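Local coordinates for phosphodiesterase (PDB 6CPU), which belongs to the cyclic nucleotide phosphodiesterase family of the HD superfamily, a largely helical protein whose model holds a zinc and a magnesium ion, at residues A[163-168]-A[376-381]; A[133-138]-A[358-363]; A[384-389]-A[413-418]. All coordinates share one frame; numbering follows the deposited sequence.

Contact 1 of 3, residues A[163-168]-A[376-381]; sequences PTMTYI and SVLESY
M165 and Y381, the pair that carries this contact, stand where the two backbones come nearest, with CA atoms 8.2 Å apart. Each segment is the first turn of a helix: 165-168 opens helix 165-173, and 377-381 opens helix 377-394. T164 is the N-cap of the first, its OG1 accepting from Y167 N at 3.2 Å; a threonine suits this place because its short hydroxyl reaches back to a backbone N-H that has no helical carbonyl to bond. S376 holds the N-cap position of the second without making a capping bond, and its carbonyl oxygen receives both S380 N and S380 OG, the hydroxyl arriving from above the carbonyl plane.

Across the contact the meeting is mainly apolar, of the Met-aromatic kind. Y381 has CG anti to its backbone N (chi1 176°), which extends the ring toward the other helix. M165 bends at chi3 (73°), bringing its methyl back over that ring: CE lies 3.6 Å from the centroid of the Y381 ring, 8° off the normal, a CH-pi contact over the middle of one face. The sulfur stands above the same ring at 4.8 Å from SD to the Y381 centroid. M165 CG lies over the phenol end of the same face, 3.5 Å from Y381 OH. Nearer the backbone, M165 CB approaches Y381 CE2 at 3.6 Å, and M165 O comes 3.4 Å from Y381 CE2, at the rim of the ring. The flexible methionine thus follows the ring from centre to hydroxyl, and its methyl also meets L378 CD2 at 3.8 Å. I168 CD1 makes a looser approach to Y381 OH.

Around this pair, helix 367-371 touches M165 through T368, helix 358-363 adds M361, and a backbone hydrogen bond joins M165 to W134 of helix 127-135.

Contact 2 of 3, residues A[133-138]-A[358-363]; sequences NWTGTT and NDFMIK
T135 and T137 face M361 and F360 respectively, two short branched side chains against two long apolar ones. Both threonines hold OG1 between the backbone N and the carbonyl carbon (chi1 56° in each), and this shared setting turns the hydroxyls to one another: T137 OG1 donates to T135 OG1 at 2.8 Å, and T135 OG1 is also bonded to V131 O. With the hydroxyls so engaged, the methyl groups can serve as apolar surface. T135 CG2 packs on the sulfur of M361, 3.7 Å from SD, where the unbranched methionine chain, bent at chi2 and chi3, folds to meet it.

F360 extends with CG anti to the backbone N (chi1 165°), and its far edge comes head-on to T137. T137 OG1 lies in the ring plane, 3.7 Å from F360 CZ, and T137 CG2 is 3.8 Å from F360 CE2. F364 stacks on the same phenylalanine, and helix 470-495 adds L490 and I494.

G136, with positive phi, is where the chain leaves helical geometry, in a Schellman motif, the classic glycine-bearing helix C-terminus; here the turn presents a threonine from either side of the glycine to helix 358-363.

Contact 3 of 3, residues A[384-389]-A[413-418]; sequences SLFINK and SLIISS
I387 and I415, with F386 and I416 beside them, make a purely apolar contact between two helical segments that run nearly antiparallel, at 158°, with axes 10.4 Å apart. At such a spacing the side chains must bridge the gap, and beta-branched isoleucines with a phenylalanine offer bulk enough to do so without polar groups to satisfy.

The aliphatic contacts centre on I387. Its CD1 meets I415 CG2 at 3.8 Å, and its CG1 lies 3.9 Å from I416 CG1, the two side chains crossing at about a right angle. With CG1 beside the backbone N (chi1 -59°) and a further bend at chi2 (-55°), two successive carbons of the one branch meet different partners, CG1 facing I416 and the terminal CD1 facing I415. I415 CG2 is shared: the same methyl also reaches the rim of the F386 ring, near the ring plane, 4.0 Å from CD2 of F386. This is an edge approach, with the methyl beside the ring.

No hydrogen bond crosses between the two segments. S418 OG donates to L414 O at 2.9 Å, while S418 N reaches that same oxygen from the opposite face of its plane; a serine fits this buried position because its hydroxyl can be satisfied by its own helix. In the other segment a wider pi-type turn spans 386-389.

Helix 336-348 packs against both partners, V344 touching F386 and I415, and A345 meeting I415. Helix 165-173 reaches L385 of the first segment, and helix 446-462 covers L414 and S418 of the second.

How the contacts relate
From the N terminus, the chain leaves helix 127-135 and soon enters helix 165-173; the partners of both lie some two hundred residues further on. Contact 2 closes the first long loop at 358-363, and contact 1 closes the second at 376-381, so the two loops cross. They also touch: N358 of contact 2 bonds both L378 N and E379 OE1 of contact 1. Contact 3 follows in series, a short closure of 23 residues joining 384-389 to 413-418. It shares helix 377-394 with contact 1, and I168 packs on L385 between them. Contacts 1 and 2 tie helices 165-173 and 127-135 to helices 377-394 and 358-363 respectively, while contact 3 joins helix 377-394 to helix 411-421.

Contact 1 of 3, residues A[163-168]-A[376-381]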
ATOM      1  N   PRO A 163      -0.762 -18.054   2.079  1.00 21.63           N
ATOM      2  CA  PRO A 163       0.464 -17.687   1.381  1.00 22.14           C
ATOM      3  C   PRO A 163       1.496 -17.052   2.314  1.00 22.25           C
ATOM      4  O   PRO A 163       1.139 -16.404   3.307  1.00 23.78           O
ATOM      5  CB  PRO A 163      -0.021 -16.659   0.363  1.00 23.31           C
ATOM      6  CG  PRO A 163      -1.133 -15.980   1.066  1.00 23.90           C
ATOM      7  CD  PRO A 163      -1.840 -17.084   1.808  1.00 22.83           C
ATOM      8  N   THR A 164       2.759 -17.283   2.015  1.00 21.42           N
ATOM      9  CA  THR A 164       3.849 -16.647   2.730  1.00 20.81           C
ATOM     10  C   THR A 164       4.550 -15.672   1.804  1.00 19.33           C
ATOM     11  O   THR A 164       4.367 -15.708   0.576  1.00 17.81           O
ATOM     12  CB  THR A 164       4.880 -17.662   3.201  1.00 21.77           C
ATOM     13  OG1 THR A 164       5.529 -18.227   2.060  1.00 21.13           O
ATOM     14  CG2 THR A 164       4.237 -18.739   4.036  1.00 22.96           C
ATOM     15  N   MET A 165       5.360 -14.805   2.394  1.00 18.31           N
ATOM     16  CA  MET A 165       6.112 -13.827   1.617  1.00 18.23           C
ATOM     17  C   MET A 165       7.012 -14.495   0.585  1.00 18.64           C
ATOM     18  O   MET A 165       7.045 -14.061  -0.586  1.00 17.01           O
ATOM     19  CB  MET A 165       6.948 -12.950   2.553  1.00 19.00           C
ATOM     20  CG  MET A 165       6.095 -11.955   3.343  1.00 18.98           C
ATOM     21  SD  MET A 165       7.071 -11.182   4.652  1.00 20.64           S
ATOM     22  CE  MET A 165       8.104 -10.111   3.677  1.00 19.47           C
ATOM     23  N   THR A 166       7.730 -15.545   0.991  1.00 18.26           N
ATOM     24  CA  THR A 166       8.637 -16.230   0.048  1.00 19.15           C
ATOM     25  C   THR A 166       7.873 -16.902  -1.095  1.00 19.28           C
ATOM     26  O   THR A 166       8.347 -16.905  -2.246  1.00 19.59           O
ATOM     27  CB  THR A 166       9.581 -17.246   0.727  1.00 19.87           C
ATOM     28  OG1 THR A 166       8.828 -18.213   1.464  1.00 20.57           O
ATOM     29  CG2 THR A 166      10.563 -16.523   1.643  1.00 19.94           C
ATOM     30  N   TYR A 167       6.684 -17.424  -0.799  1.00 19.51           N
ATOM     31  CA  TYR A 167       5.856 -18.079  -1.819  1.00 21.00           C
ATOM     32  C   TYR A 167       5.442 -17.078  -2.906  1.00 20.73           C
ATOM     33  O   TYR A 167       5.538 -17.361  -4.124  1.00 20.48           O
ATOM     34  CB  TYR A 167       4.631 -18.708  -1.170  1.00 22.82           C
ATOM     35  CG  TYR A 167       3.555 -19.070  -2.147  1.00 25.85           C
ATOM     36  CD1 TYR A 167       3.652 -20.225  -2.912  1.00 29.53           C
ATOM     37  CD2 TYR A 167       2.452 -18.251  -2.324  1.00 27.87           C
ATOM     38  CE1 TYR A 167       2.661 -20.553  -3.819  1.00 31.03           C
ATOM     39  CE2 TYR A 167       1.461 -18.571  -3.226  1.00 31.28           C
ATOM     40  CZ  TYR A 167       1.581 -19.716  -3.977  1.00 32.00           C
ATOM     41  OH  TYR A 167       0.593 -20.035  -4.882  1.00 39.60           O
ATOM     42  N   ILE A 168       4.976 -15.910  -2.472  1.00 18.86           N
ATOM     43  CA  ILE A 168       4.510 -14.899  -3.398  1.00 20.12           C
ATOM     44  C   ILE A 168       5.697 -14.351  -4.196  1.00 19.01           C
ATOM     45  O   ILE A 168       5.602 -14.179  -5.408  1.00 18.57           O
ATOM     46  CB  ILE A 168       3.760 -13.757  -2.678  1.00 22.42           C
ATOM     47  CG1 ILE A 168       2.495 -14.304  -1.997  1.00 25.08           C
ATOM     48  CG2 ILE A 168       3.397 -12.668  -3.676  1.00 24.69           C
ATOM     49  CD1 ILE A 168       1.890 -13.362  -0.963  1.00 26.73           C
ATOM     50  N   SER A 376      18.333  -4.358   3.145  1.00 23.49           N
ATOM     51  CA  SER A 376      17.066  -3.742   2.689  1.00 23.18           C
ATOM     52  C   SER A 376      15.986  -4.789   2.488  1.00 21.45           C
ATOM     53  O   SER A 376      15.409  -4.878   1.408  1.00 20.73           O
ATOM     54  CB  SER A 376      17.279  -2.987   1.366  1.00 25.34           C
ATOM     55  OG  SER A 376      18.225  -1.948   1.504  1.00 27.16           O
ATOM     56  N   VAL A 377      15.707  -5.566   3.534  1.00 19.14           N
ATOM     57  CA  VAL A 377      14.940  -6.818   3.394  1.00 19.55           C
ATOM     58  C   VAL A 377      13.517  -6.552   2.886  1.00 19.20           C
ATOM     59  O   VAL A 377      13.129  -7.034   1.827  1.00 19.65           O
ATOM     60  CB  VAL A 377      14.899  -7.600   4.726  1.00 18.81           C
ATOM     61  CG1 VAL A 377      13.914  -8.767   4.678  1.00 19.18           C
ATOM     62  CG2 VAL A 377      16.300  -8.083   5.105  1.00 19.35           C
ATOM     63  N   LEU A 378      12.746  -5.772   3.642  1.00 18.45           N
ATOM     64  CA  LEU A 378      11.367  -5.519   3.271  1.00 18.58           C
ATOM     65  C   LEU A 378      11.273  -4.691   2.000  1.00 18.51           C
ATOM     66  O   LEU A 378      10.425  -4.966   1.154  1.00 17.24           O
ATOM     67  CB  LEU A 378      10.581  -4.880   4.429  1.00 19.18           C
ATOM     68  CG  LEU A 378      10.350  -5.784   5.637  1.00 19.48           C
ATOM     69  CD1 LEU A 378       9.658  -5.030   6.772  1.00 19.89           C
ATOM     70  CD2 LEU A 378       9.551  -7.033   5.266  1.00 20.17           C
ATOM     71  N   GLU A 379      12.180  -3.737   1.820  1.00 19.12           N
ATOM     72  CA  GLU A 379      12.129  -2.868   0.647  1.00 20.20           C
ATOM     73  C   GLU A 379      12.454  -3.644  -0.638  1.00 18.86           C
ATOM     74  O   GLU A 379      11.907  -3.355  -1.712  1.00 17.82           O
ATOM     75  CB  GLU A 379      13.075  -1.666   0.807  1.00 21.41           C
ATOM     76  CG  GLU A 379      12.689  -0.709   1.936  1.00 22.48           C
ATOM     77  CD  GLU A 379      13.100  -1.181   3.328  1.00 24.31           C
ATOM     78  OE1 GLU A 379      13.886  -2.150   3.465  1.00 24.29           O
ATOM     79  OE2 GLU A 379      12.628  -0.581   4.320  1.00 25.46           O
ATOM     80  N   SER A 380      13.381  -4.590  -0.542  1.00 18.61           N
ATOM     81  CA  SER A 380      13.672  -5.460  -1.679  1.00 18.88           C
ATOM     82  C   SER A 380      12.434  -6.264  -2.083  1.00 17.72           C
ATOM     83  O   SER A 380      12.125  -6.401  -3.261  1.00 18.11           O
ATOM     84  CB  SER A 380      14.827  -6.397  -1.353  1.00 19.76           C
ATOM     85  OG  SER A 380      15.997  -5.662  -1.017  1.00 19.97           O
ATOM     86  N   TYR A 381      11.746  -6.790  -1.081  1.00 17.20           N
ATOM     87  CA  TYR A 381      10.491  -7.514  -1.226  1.00 17.94           C
ATOM     88  C   TYR A 381       9.405  -6.632  -1.871  1.00 17.02           C
ATOM     89  O   TYR A 381       8.791  -7.014  -2.876  1.00 15.82           O
ATOM     90  CB  TYR A 381      10.059  -8.038   0.156  1.00 18.98           C
ATOM     91  CG  TYR A 381       8.721  -8.736   0.171  1.00 20.50           C
ATOM     92  CD1 TYR A 381       7.555  -8.100   0.636  1.00 22.82           C
ATOM     93  CD2 TYR A 381       8.625 -10.043  -0.264  1.00 21.86           C
ATOM     94  CE1 TYR A 381       6.337  -8.791   0.655  1.00 24.00           C
ATOM     95  CE2 TYR A 381       7.430 -10.713  -0.262  1.00 23.56           C
ATOM     96  CZ  TYR A 381       6.300 -10.105   0.180  1.00 23.86           C
ATOM     97  OH  TYR A 381       5.149 -10.882   0.123  1.00 28.78           O
TER

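Contact 2 of 3, residues A[133-138]-A[358-363]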
ATOM      1  N   ASN A 133       2.827 -16.354  10.236  1.00 18.49           N
ATOM      2  CA  ASN A 133       2.669 -17.181   9.026  1.00 18.88           C
ATOM      3  C   ASN A 133       3.343 -16.480   7.841  1.00 18.55           C
ATOM      4  O   ASN A 133       4.153 -17.095   7.129  1.00 19.33           O
ATOM      5  CB  ASN A 133       1.207 -17.397   8.639  1.00 19.59           C
ATOM      6  CG  ASN A 133       0.395 -18.209   9.648  1.00 21.56           C
ATOM      7  OD1 ASN A 133       0.890 -19.100  10.343  1.00 22.26           O
ATOM      8  ND2 ASN A 133      -0.908 -17.927   9.670  1.00 22.48           N
ATOM      9  N   TRP A 134       2.979 -15.220   7.618  1.00 17.11           N
ATOM     10  CA  TRP A 134       3.453 -14.475   6.438  1.00 17.45           C
ATOM     11  C   TRP A 134       4.971 -14.355   6.446  1.00 17.35           C
ATOM     12  O   TRP A 134       5.606 -14.489   5.404  1.00 16.42           O
ATOM     13  CB  TRP A 134       2.863 -13.074   6.375  1.00 18.14           C
ATOM     14  CG  TRP A 134       1.384 -13.023   6.268  1.00 18.99           C
ATOM     15  CD1 TRP A 134       0.567 -13.892   5.604  1.00 19.67           C
ATOM     16  CD2 TRP A 134       0.551 -12.004   6.792  1.00 19.40           C
ATOM     17  NE1 TRP A 134      -0.755 -13.487   5.723  1.00 20.08           N
ATOM     18  CE2 TRP A 134      -0.786 -12.328   6.446  1.00 20.21           C
ATOM     19  CE3 TRP A 134       0.797 -10.855   7.545  1.00 19.38           C
ATOM     20  CZ2 TRP A 134      -1.864 -11.530   6.815  1.00 20.61           C
ATOM     21  CZ3 TRP A 134      -0.289 -10.076   7.930  1.00 20.95           C
ATOM     22  CH2 TRP A 134      -1.593 -10.422   7.567  1.00 20.20           C
ATOM     23  N   THR A 135       5.542 -14.075   7.623  1.00 16.36           N
ATOM     24  CA  THR A 135       6.970 -13.800   7.738  1.00 15.94           C
ATOM     25  C   THR A 135       7.812 -15.072   7.915  1.00 16.39           C
ATOM     26  O   THR A 135       9.041 -14.989   7.900  1.00 16.80           O
ATOM     27  CB  THR A 135       7.268 -12.883   8.942  1.00 15.99           C
ATOM     28  OG1 THR A 135       6.726 -13.496  10.117  1.00 17.52           O
ATOM     29  CG2 THR A 135       6.677 -11.502   8.755  1.00 15.90           C
ATOM     30  N   GLY A 136       7.174 -16.223   8.119  1.00 16.69           N
ATOM     31  CA  GLY A 136       7.895 -17.484   8.315  1.00 18.10           C
ATOM     32  C   GLY A 136       8.643 -17.571   9.636  1.00 18.92           C
ATOM     33  O   GLY A 136       9.659 -18.269   9.743  1.00 18.31           O
ATOM     34  N   THR A 137       8.150 -16.854  10.641  1.00 20.38           N
ATOM     35  CA  THR A 137       8.859 -16.771  11.941  1.00 21.58           C
ATOM     36  C   THR A 137       8.214 -17.609  13.040  1.00 24.40           C
ATOM     37  O   THR A 137       8.776 -17.718  14.141  1.00 26.06           O
ATOM     38  CB  THR A 137       9.010 -15.309  12.406  1.00 20.97           C
ATOM     39  OG1 THR A 137       7.726 -14.672  12.468  1.00 20.08           O
ATOM     40  CG2 THR A 137       9.917 -14.543  11.463  1.00 20.88           C
ATOM     41  N   THR A 138       7.056 -18.205  12.754  1.00 26.64           N
ATOM     42  CA  THR A 138       6.378 -19.107  13.703  1.00 30.14           C
ATOM     43  C   THR A 138       6.185 -20.543  13.158  1.00 34.74           C
ATOM     44  O   THR A 138       5.077 -21.098  13.206  1.00 36.22           O
ATOM     45  CB  THR A 138       5.013 -18.543  14.131  1.00 28.53           C
ATOM     46  OG1 THR A 138       4.213 -18.265  12.971  1.00 28.43           O
ATOM     47  CG2 THR A 138       5.191 -17.272  14.948  1.00 28.15           C
ATOM     48  N   ASN A 358      12.473  -4.291   9.386  1.00 19.88           N
ATOM     49  CA  ASN A 358      13.720  -4.947   8.971  1.00 21.16           C
ATOM     50  C   ASN A 358      14.449  -5.545  10.172  1.00 22.08           C
ATOM     51  O   ASN A 358      14.899  -6.690  10.124  1.00 21.23           O
ATOM     52  CB  ASN A 358      14.638  -4.009   8.171  1.00 21.02           C
ATOM     53  CG  ASN A 358      14.183  -3.817   6.730  1.00 21.73           C
ATOM     54  OD1 ASN A 358      13.448  -4.631   6.190  1.00 22.02           O
ATOM     55  ND2 ASN A 358      14.624  -2.737   6.105  1.00 22.27           N
ATOM     56  N   ASP A 359      14.524  -4.798  11.272  1.00 23.50           N
ATOM     57  CA  ASP A 359      15.191  -5.296  12.469  1.00 25.71           C
ATOM     58  C   ASP A 359      14.616  -6.624  12.957  1.00 23.79           C
ATOM     59  O   ASP A 359      15.372  -7.534  13.302  1.00 24.18           O
ATOM     60  CB  ASP A 359      15.154  -4.245  13.592  1.00 29.96           C
ATOM     61  CG  ASP A 359      16.074  -3.066  13.313  1.00 35.48           C
ATOM     62  OD1 ASP A 359      17.084  -3.253  12.592  1.00 42.44           O
ATOM     63  OD2 ASP A 359      15.792  -1.948  13.811  1.00 43.91           O
ATOM     64  N   PHE A 360      13.292  -6.749  12.963  1.00 21.94           N
ATOM     65  CA  PHE A 360      12.656  -7.976  13.405  1.00 21.09           C
ATOM     66  C   PHE A 360      12.971  -9.135  12.449  1.00 20.78           C
ATOM     67  O   PHE A 360      13.303 -10.228  12.888  1.00 19.39           O
ATOM     68  CB  PHE A 360      11.138  -7.794  13.507  1.00 21.23           C
ATOM     69  CG  PHE A 360      10.391  -9.072  13.613  1.00 20.63           C
ATOM     70  CD1 PHE A 360      10.192  -9.675  14.842  1.00 21.36           C
ATOM     71  CD2 PHE A 360       9.917  -9.720  12.461  1.00 20.46           C
ATOM     72  CE1 PHE A 360       9.516 -10.870  14.928  1.00 21.64           C
ATOM     73  CE2 PHE A 360       9.242 -10.917  12.552  1.00 20.50           C
ATOM     74  CZ  PHE A 360       9.041 -11.494  13.787  1.00 21.42           C
ATOM     75  N   MET A 361      12.826  -8.881  11.143  1.00 20.56           N
ATOM     76  CA  MET A 361      13.059  -9.931  10.145  1.00 19.75           C
ATOM     77  C   MET A 361      14.509 -10.434  10.226  1.00 20.34           C
ATOM     78  O   MET A 361      14.759 -11.649  10.124  1.00 21.41           O
ATOM     79  CB  MET A 361      12.750  -9.424   8.736  1.00 19.86           C
ATOM     80  CG  MET A 361      11.331  -8.900   8.533  1.00 19.73           C
ATOM     81  SD  MET A 361      10.087 -10.170   8.656  1.00 19.85           S
ATOM     82  CE  MET A 361      10.216 -10.874   7.007  1.00 20.57           C
ATOM     83  N   ILE A 362      15.448  -9.512  10.440  1.00 20.38           N
ATOM     84  CA  ILE A 362      16.872  -9.862  10.565  1.00 21.82           C
ATOM     85  C   ILE A 362      17.116 -10.658  11.852  1.00 22.65           C
ATOM     86  O   ILE A 362      17.680 -11.757  11.831  1.00 21.44           O
ATOM     87  CB  ILE A 362      17.753  -8.601  10.522  1.00 21.78           C
ATOM     88  CG1 ILE A 362      17.714  -7.969   9.129  1.00 22.41           C
ATOM     89  CG2 ILE A 362      19.198  -8.918  10.908  1.00 22.29           C
ATOM     90  CD1 ILE A 362      18.176  -6.525   9.082  1.00 22.60           C
ATOM     91  N   LYS A 363      16.670 -10.118  12.978  1.00 25.13           N
ATOM     92  CA  LYS A 363      17.017 -10.724  14.268  1.00 26.96           C
ATOM     93  C   LYS A 363      16.394 -12.105  14.457  1.00 25.75           C
ATOM     94  O   LYS A 363      16.991 -12.961  15.105  1.00 25.55           O
ATOM     95  CB  LYS A 363      16.654  -9.778  15.419  1.00 30.85           C
ATOM     96  CG  LYS A 363      17.424  -8.458  15.385  1.00 34.53           C
ATOM     97  CD  LYS A 363      18.903  -8.604  15.738  1.00 39.83           C
ATOM     98  CE  LYS A 363      19.604  -7.248  15.718  1.00 42.98           C
ATOM     99  NZ  LYS A 363      21.024  -7.314  16.170  1.00 46.64           N
TER

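Contact 3 of 3, residues A[384-389]-A[413-418]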
ATOM      1  N   SER A 384      10.258  -5.981  -5.589  1.00 17.96           N
ATOM      2  CA  SER A 384      10.148  -7.158  -6.429  1.00 17.59           C
ATOM      3  C   SER A 384       8.678  -7.474  -6.689  1.00 17.66           C
ATOM      4  O   SER A 384       8.266  -7.703  -7.838  1.00 17.66           O
ATOM      5  CB  SER A 384      10.878  -8.332  -5.791  1.00 17.27           C
ATOM      6  OG  SER A 384      10.910  -9.421  -6.702  1.00 17.64           O
ATOM      7  N   LEU A 385       7.877  -7.468  -5.633  1.00 18.35           N
ATOM      8  CA  LEU A 385       6.427  -7.628  -5.790  1.00 19.39           C
ATOM      9  C   LEU A 385       5.778  -6.563  -6.647  1.00 18.12           C
ATOM     10  O   LEU A 385       4.975  -6.871  -7.518  1.00 16.95           O
ATOM     11  CB  LEU A 385       5.716  -7.643  -4.432  1.00 21.98           C
ATOM     12  CG  LEU A 385       5.337  -9.030  -3.955  1.00 25.57           C
ATOM     13  CD1 LEU A 385       6.578  -9.860  -3.703  1.00 28.55           C
ATOM     14  CD2 LEU A 385       4.458  -8.958  -2.713  1.00 25.12           C
ATOM     15  N   PHE A 386       6.056  -5.296  -6.370  1.00 17.27           N
ATOM     16  CA  PHE A 386       5.345  -4.246  -7.085  1.00 17.84           C
ATOM     17  C   PHE A 386       5.617  -4.309  -8.585  1.00 18.50           C
ATOM     18  O   PHE A 386       4.694  -4.182  -9.404  1.00 17.68           O
ATOM     19  CB  PHE A 386       5.693  -2.877  -6.527  1.00 17.70           C
ATOM     20  CG  PHE A 386       4.866  -1.764  -7.091  1.00 17.35           C
ATOM     21  CD1 PHE A 386       3.469  -1.824  -7.079  1.00 18.81           C
ATOM     22  CD2 PHE A 386       5.472  -0.637  -7.600  1.00 18.37           C
ATOM     23  CE1 PHE A 386       2.713  -0.768  -7.592  1.00 19.04           C
ATOM     24  CE2 PHE A 386       4.722   0.415  -8.106  1.00 18.97           C
ATOM     25  CZ  PHE A 386       3.345   0.352  -8.093  1.00 18.07           C
ATOM     26  N   ILE A 387       6.870  -4.550  -8.951  1.00 18.83           N
ATOM     27  CA  ILE A 387       7.210  -4.641 -10.369  1.00 19.20           C
ATOM     28  C   ILE A 387       6.665  -5.929 -10.974  1.00 19.06           C
ATOM     29  O   ILE A 387       6.008  -5.891 -12.006  1.00 19.13           O
ATOM     30  CB  ILE A 387       8.733  -4.573 -10.630  1.00 19.58           C
ATOM     31  CG1 ILE A 387       9.340  -3.267 -10.090  1.00 20.60           C
ATOM     32  CG2 ILE A 387       9.019  -4.771 -12.130  1.00 19.42           C
ATOM     33  CD1 ILE A 387       8.700  -1.990 -10.606  1.00 21.68           C
ATOM     34  N   ASN A 388       6.920  -7.070 -10.334  1.00 18.43           N
ATOM     35  CA  ASN A 388       6.695  -8.352 -10.991  1.00 18.42           C
ATOM     36  C   ASN A 388       5.283  -8.888 -10.847  1.00 18.56           C
ATOM     37  O   ASN A 388       4.810  -9.617 -11.718  1.00 18.81           O
ATOM     38  CB  ASN A 388       7.687  -9.376 -10.500  1.00 19.37           C
ATOM     39  CG  ASN A 388       9.120  -8.954 -10.768  1.00 21.09           C
ATOM     40  OD1 ASN A 388       9.454  -8.536 -11.869  1.00 22.63           O
ATOM     41  ND2 ASN A 388       9.956  -9.070  -9.774  1.00 22.29           N
ATOM     42  N   LYS A 389       4.609  -8.532  -9.753  1.00 18.70           N
ATOM     43  CA  LYS A 389       3.213  -8.925  -9.590  1.00 19.17           C
ATOM     44  C   LYS A 389       2.268  -7.880 -10.161  1.00 19.31           C
ATOM     45  O   LYS A 389       1.367  -8.220 -10.916  1.00 21.39           O
ATOM     46  CB  LYS A 389       2.869  -9.200  -8.118  1.00 19.84           C
ATOM     47  CG  LYS A 389       1.400  -9.524  -7.872  1.00 20.60           C
ATOM     48  CD  LYS A 389       1.166  -9.977  -6.440  1.00 22.84           C
ATOM     49  CE  LYS A 389      -0.319 -10.073  -6.099  1.00 24.70           C
ATOM     50  NZ  LYS A 389      -1.034 -11.057  -6.943  1.00 24.35           N
ATOM     51  N   SER A 413      13.380   0.800 -13.601  1.00 25.34           N
ATOM     52  CA  SER A 413      14.585   1.044 -12.798  1.00 24.97           C
ATOM     53  C   SER A 413      14.440   2.219 -11.845  1.00 24.75           C
ATOM     54  O   SER A 413      14.944   2.175 -10.730  1.00 25.54           O
ATOM     55  CB  SER A 413      15.803   1.263 -13.712  1.00 26.85           C
ATOM     56  OG  SER A 413      16.106   0.078 -14.413  1.00 27.25           O
ATOM     57  N   LEU A 414      13.745   3.270 -12.281  1.00 25.89           N
ATOM     58  CA  LEU A 414      13.522   4.433 -11.427  1.00 26.41           C
ATOM     59  C   LEU A 414      12.614   4.077 -10.257  1.00 24.77           C
ATOM     60  O   LEU A 414      12.869   4.490  -9.129  1.00 27.28           O
ATOM     61  CB  LEU A 414      12.925   5.591 -12.227  1.00 28.42           C
ATOM     62  CG  LEU A 414      12.592   6.873 -11.452  1.00 30.55           C
ATOM     63  CD1 LEU A 414      13.790   7.383 -10.670  1.00 30.64           C
ATOM     64  CD2 LEU A 414      12.080   7.936 -12.420  1.00 31.02           C
ATOM     65  N   ILE A 415      11.568   3.300 -10.531  1.00 23.84           N
ATOM     66  CA  ILE A 415      10.652   2.860  -9.471  1.00 22.60           C
ATOM     67  C   ILE A 415      11.389   2.000  -8.433  1.00 21.94           C
ATOM     68  O   ILE A 415      11.199   2.189  -7.220  1.00 22.08           O
ATOM     69  CB  ILE A 415       9.424   2.132 -10.057  1.00 22.56           C
ATOM     70  CG1 ILE A 415       8.528   3.143 -10.787  1.00 22.97           C
ATOM     71  CG2 ILE A 415       8.648   1.424  -8.947  1.00 21.84           C
ATOM     72  CD1 ILE A 415       7.397   2.542 -11.594  1.00 23.20           C
ATOM     73  N   ILE A 416      12.227   1.067  -8.900  1.00 21.94           N
ATOM     74  CA  ILE A 416      13.019   0.208  -8.004  1.00 22.99           C
ATOM     75  C   ILE A 416      13.923   1.062  -7.123  1.00 23.33           C
ATOM     76  O   ILE A 416      13.976   0.900  -5.899  1.00 21.86           O
ATOM     77  CB  ILE A 416      13.873  -0.812  -8.793  1.00 23.61           C
ATOM     78  CG1 ILE A 416      12.951  -1.835  -9.478  1.00 23.20           C
ATOM     79  CG2 ILE A 416      14.896  -1.485  -7.878  1.00 23.45           C
ATOM     80  CD1 ILE A 416      13.627  -2.671 -10.540  1.00 23.59           C
ATOM     81  N   SER A 417      14.639   1.978  -7.767  1.00 24.81           N
ATOM     82  CA  SER A 417      15.529   2.888  -7.061  1.00 26.25           C
ATOM     83  C   SER A 417      14.797   3.634  -5.939  1.00 24.83           C
ATOM     84  O   SER A 417      15.264   3.684  -4.801  1.00 25.72           O
ATOM     85  CB  SER A 417      16.152   3.874  -8.066  1.00 27.47           C
ATOM     86  OG  SER A 417      16.742   4.963  -7.394  1.00 31.84           O
ATOM     87  N   SER A 418      13.630   4.186  -6.251  1.00 25.95           N
ATOM     88  CA  SER A 418      12.887   5.001  -5.287  1.00 24.75           C
ATOM     89  C   SER A 418      12.334   4.129  -4.153  1.00 24.38           C
ATOM     90  O   SER A 418      12.406   4.504  -2.977  1.00 22.86           O
ATOM     91  CB  SER A 418      11.775   5.791  -5.982  1.00 25.44           C
ATOM     92  OG  SER A 418      12.286   6.512  -7.111  1.00 27.03           O
TER